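Local coordinates for protein short-chain dehydrogenase/reductase SDR (Vibrio parahaemolyticus, PDB 3GUY) that probably catalyses NAD(P)-dependent oxidation or reduction of its substrate, as other short-chain dehydrogenases/reductases do, at residues D[13-24]-D[196-207]. The protein carries 2 engineered substitutions. Numbering follows the deposited sequence.
Sequences LGAELAKLYDAE and AEDAALMIHGAL. Engineered in segment 196-207: A206 (natural residue Ser).
A200 and L13 show how a small residue lets two helices close on each other through interlocking knobs and holes. The methyl of A200 drops among L13, E16, L17 and L20, its CB lying 3.7 Å from E16 CB, while L13 fills the reciprocal hole formed by A196, A199, A200 and I203. L13 CD1 comes within 3.5 Å of A200 CA because a chi1 of -177° swings CG opposite the backbone N, while the other branch, CD2, goes to the CD1 methyl of I203. Two turns beyond L13, L20 spreads its two methyls: CD1 rests against the backbone of A200 and CB of H204, and CD2 meets L201 CD2 at 3.8 Å.

In the Rossmann fold of this family, helix 12-23 follows the first strand of the parallel sheet and helix 196-207 precedes its last, so the interlock joins chain parts 172 residues apart. The axes approach to 8.4 Å and cross at -55°.

Where the helices diverge, H204 bridges the wider separation. Its imidazole turns the CD2 edge onto a face of the Y21 ring, an edge-to-face pair with planes 74° apart, and L20 CB covers part of one imidazole face. E24, its chain extended beyond CG, reaches toward H204 from the opposite direction, and its OE1 accepts a weak, bent hydrogen bond from H204 NE2 (3.1 Å). Behind this layer, Y21 packs on I4 and I6, whereas L13 and L17 lean on I128; across the subunit interface, I210 of the second subunit packs on L201.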
loop_
_atom_site.group_PDB
_atom_site.type_symbol
_atom_site.label_atom_id
_atom_site.label_comp_id
_atom_site.label_asym_id
_atom_site.label_seq_id
_atom_site.Cartn_x
_atom_site.Cartn_y
_atom_site.Cartn_z
ATOM N N LEU D 13 15.906 13.285 16.996
ATOM C CA LEU D 13 14.741 12.760 17.658
ATOM C C LEU D 13 15.098 11.845 18.832
ATOM O O LEU D 13 14.448 11.885 19.910
ATOM C CB LEU D 13 13.907 12.009 16.604
ATOM C CG LEU D 13 12.569 11.390 16.994
ATOM C CD1 LEU D 13 11.626 12.435 17.644
ATOM C CD2 LEU D 13 11.948 10.747 15.709
ATOM N N GLY D 14 16.113 10.998 18.614
ATOM C CA GLY D 14 16.594 10.087 19.661
ATOM C C GLY D 14 17.045 10.812 20.919
ATOM O O GLY D 14 16.729 10.366 22.018
ATOM N N ALA D 15 17.768 11.931 20.765
ATOM C CA ALA D 15 18.301 12.708 21.921
ATOM C C ALA D 15 17.158 13.452 22.623
ATOM O O ALA D 15 17.100 13.489 23.873
ATOM C CB ALA D 15 19.404 13.725 21.489
ATOM N N GLU D 16 16.249 14.024 21.817
ATOM C CA GLU D 16 15.063 14.741 22.366
ATOM C C GLU D 16 14.118 13.787 23.063
ATOM O O GLU D 16 13.556 14.136 24.093
ATOM C CB GLU D 16 14.336 15.518 21.280
ATOM C CG GLU D 16 15.191 16.607 20.704
ATOM C CD GLU D 16 15.823 17.496 21.782
ATOM O OE1 GLU D 16 15.104 17.976 22.698
ATOM O OE2 GLU D 16 17.058 17.689 21.718
ATOM N N LEU D 17 13.959 12.568 22.544
ATOM C CA LEU D 17 13.168 11.550 23.268
ATOM C C LEU D 17 13.868 11.182 24.593
ATOM O O LEU D 17 13.224 11.002 25.635
ATOM C CB LEU D 17 12.944 10.282 22.421
ATOM C CG LEU D 17 11.775 10.285 21.432
ATOM C CD1 LEU D 17 11.913 9.054 20.480
ATOM C CD2 LEU D 17 10.378 10.321 22.114
ATOM N N ALA D 18 15.198 11.077 24.558
ATOM C CA ALA D 18 15.927 10.774 25.790
ATOM C C ALA D 18 15.564 11.811 26.884
ATOM O O ALA D 18 15.253 11.445 28.019
ATOM C CB ALA D 18 17.454 10.704 25.542
ATOM N N LYS D 19 15.565 13.090 26.516
ATOM C CA LYS D 19 15.311 14.172 27.468
ATOM C C LYS D 19 13.904 14.095 28.076
ATOM O O LYS D 19 13.755 14.297 29.296
ATOM C CB LYS D 19 15.546 15.526 26.811
ATOM C CG LYS D 19 16.971 15.715 26.435
ATOM C CD LYS D 19 17.170 16.940 25.594
ATOM C CE LYS D 19 18.635 17.128 25.270
ATOM N NZ LYS D 19 18.816 18.412 24.525
ATOM N N LEU D 20 12.884 13.778 27.264
ATOM C CA LEU D 20 11.501 13.704 27.774
ATOM C C LEU D 20 11.303 12.494 28.689
ATOM O O LEU D 20 10.553 12.567 29.692
ATOM C CB LEU D 20 10.459 13.669 26.637
ATOM C CG LEU D 20 10.329 14.835 25.636
ATOM C CD1 LEU D 20 9.305 14.412 24.572
ATOM C CD2 LEU D 20 9.920 16.186 26.241
ATOM N N TYR D 21 11.941 11.377 28.368
ATOM C CA TYR D 21 11.834 10.188 29.222
ATOM C C TYR D 21 12.592 10.437 30.549
ATOM O O TYR D 21 12.096 10.123 31.614
ATOM C CB TYR D 21 12.436 8.941 28.562
ATOM C CG TYR D 21 11.601 8.249 27.523
ATOM C CD1 TYR D 21 10.356 7.688 27.852
ATOM C CD2 TYR D 21 12.058 8.114 26.216
ATOM C CE1 TYR D 21 9.590 7.030 26.905
ATOM C CE2 TYR D 21 11.295 7.457 25.261
ATOM C CZ TYR D 21 10.070 6.910 25.615
ATOM O OH TYR D 21 9.326 6.250 24.667
ATOM N N ASP D 22 13.806 10.983 30.455
ATOM C CA ASP D 22 14.596 11.347 31.631
ATOM C C ASP D 22 13.829 12.311 32.555
ATOM O O ASP D 22 13.675 12.028 33.739
ATOM C CB ASP D 22 15.901 11.991 31.205
ATOM C CG ASP D 22 16.776 12.360 32.385
ATOM O OD1 ASP D 22 17.355 11.435 32.972
ATOM O OD2 ASP D 22 16.896 13.567 32.707
ATOM N N ALA D 23 13.384 13.445 32.015
ATOM C CA ALA D 23 12.474 14.376 32.715
ATOM C C ALA D 23 11.271 13.717 33.430
ATOM O O ALA D 23 10.758 14.294 34.386
ATOM C CB ALA D 23 11.971 15.417 31.760
ATOM N N GLU D 24 10.805 12.548 32.981
ATOM C CA GLU D 24 9.750 11.798 33.695
ATOM C C GLU D 24 10.322 10.918 34.776
ATOM O O GLU D 24 9.647 10.003 35.250
ATOM C CB GLU D 24 8.989 10.848 32.765
ATOM C CG GLU D 24 8.057 11.481 31.789
ATOM C CD GLU D 24 7.384 10.426 30.912
ATOM O OE1 GLU D 24 8.025 9.425 30.498
ATOM O OE2 GLU D 24 6.191 10.614 30.615
ATOM N N ALA D 196 12.984 18.415 15.975
ATOM C CA ALA D 196 13.111 17.194 16.746
ATOM C C ALA D 196 12.427 17.266 18.116
ATOM O O ALA D 196 11.832 16.270 18.578
ATOM C CB ALA D 196 14.567 16.810 16.899
ATOM N N GLU D 197 12.535 18.433 18.760
ATOM C CA GLU D 197 11.873 18.705 20.047
ATOM C C GLU D 197 10.371 18.473 19.920
ATOM O O GLU D 197 9.796 17.769 20.720
ATOM C CB GLU D 197 12.153 20.155 20.483
ATOM C CG GLU D 197 11.648 20.563 21.867
ATOM C CD GLU D 197 12.135 21.974 22.287
ATOM O OE1 GLU D 197 11.315 22.904 22.373
ATOM O OE2 GLU D 197 13.347 22.163 22.521
ATOM N N ASP D 198 9.744 19.054 18.902
ATOM C CA ASP D 198 8.262 18.980 18.786
ATOM C C ASP D 198 7.815 17.595 18.322
ATOM O O ASP D 198 6.854 17.039 18.874
ATOM C CB ASP D 198 7.700 20.074 17.877
ATOM C CG ASP D 198 7.937 21.483 18.445
ATOM O OD1 ASP D 198 8.093 21.606 19.682
ATOM O OD2 ASP D 198 7.963 22.442 17.647
ATOM N N ALA D 199 8.531 17.016 17.356
ATOM C CA ALA D 199 8.266 15.598 16.947
ATOM C C ALA D 199 8.324 14.670 18.128
ATOM O O ALA D 199 7.434 13.811 18.336
ATOM C CB ALA D 199 9.278 15.128 15.872
ATOM N N ALA D 200 9.366 14.855 18.954
ATOM C CA ALA D 200 9.580 13.965 20.097
ATOM C C ALA D 200 8.435 14.144 21.093
ATOM O O ALA D 200 7.988 13.170 21.666
ATOM C CB ALA D 200 10.933 14.221 20.765
ATOM N N LEU D 201 7.952 15.384 21.257
ATOM C CA LEU D 201 6.819 15.662 22.190
ATOM C C LEU D 201 5.556 14.905 21.759
ATOM O O LEU D 201 4.934 14.232 22.543
ATOM C CB LEU D 201 6.525 17.179 22.302
ATOM C CG LEU D 201 7.137 17.928 23.512
ATOM C CD1 LEU D 201 6.920 19.485 23.440
ATOM C CD2 LEU D 201 6.581 17.362 24.831
ATOM N N MET D 202 5.231 14.985 20.478
ATOM C CA MET D 202 4.073 14.252 19.907
ATOM C C MET D 202 4.188 12.742 19.950
ATOM O O MET D 202 3.180 12.040 20.253
ATOM C CB MET D 202 3.817 14.730 18.466
ATOM C CG MET D 202 3.256 16.153 18.436
ATOM S SD MET D 202 2.753 16.840 16.861
ATOM C CE MET D 202 4.307 17.360 16.265
ATOM N N ILE D 203 5.378 12.220 19.652
ATOM C CA ILE D 203 5.622 10.775 19.638
ATOM C C ILE D 203 5.517 10.267 21.061
ATOM O O ILE D 203 4.800 9.306 21.340
ATOM C CB ILE D 203 6.991 10.385 19.013
ATOM C CG1 ILE D 203 6.984 10.677 17.497
ATOM C CG2 ILE D 203 7.299 8.884 19.255
ATOM C CD1 ILE D 203 8.342 10.800 16.783
ATOM N N HIS D 204 6.215 10.939 21.965
ATOM C CA HIS D 204 6.139 10.611 23.373
ATOM C C HIS D 204 4.705 10.652 23.935
ATOM O O HIS D 204 4.275 9.709 24.570
ATOM C CB HIS D 204 7.058 11.528 24.174
ATOM C CG HIS D 204 7.107 11.171 25.620
ATOM N ND1 HIS D 204 6.228 11.701 26.540
ATOM C CD2 HIS D 204 7.870 10.281 26.290
ATOM C CE1 HIS D 204 6.467 11.172 27.723
ATOM N NE2 HIS D 204 7.455 10.303 27.600
ATOM N N GLY D 205 3.972 11.727 23.694
ATOM C CA GLY D 205 2.548 11.773 24.080
ATOM C C GLY D 205 1.712 10.573 23.629
ATOM O O GLY D 205 1.026 9.970 24.428
ATOM N N ALA D 206 1.791 10.216 22.348
ATOM C CA ALA D 206 1.050 9.063 21.779
ATOM C C ALA D 206 1.467 7.688 22.342
ATOM O O ALA D 206 0.632 6.782 22.550
ATOM C CB ALA D 206 1.203 9.065 20.269
ATOM N N LEU D 207 2.753 7.510 22.595
ATOM C CA LEU D 207 3.201 6.254 23.147
ATOM C C LEU D 207 2.881 6.090 24.652
ATOM O O LEU D 207 2.996 4.988 25.179
ATOM C CB LEU D 207 4.695 6.092 22.915
ATOM C CG LEU D 207 5.077 5.917 21.433
ATOM C CD1 LEU D 207 6.568 6.134 21.238
ATOM C CD2 LEU D 207 4.695 4.558 20.951
#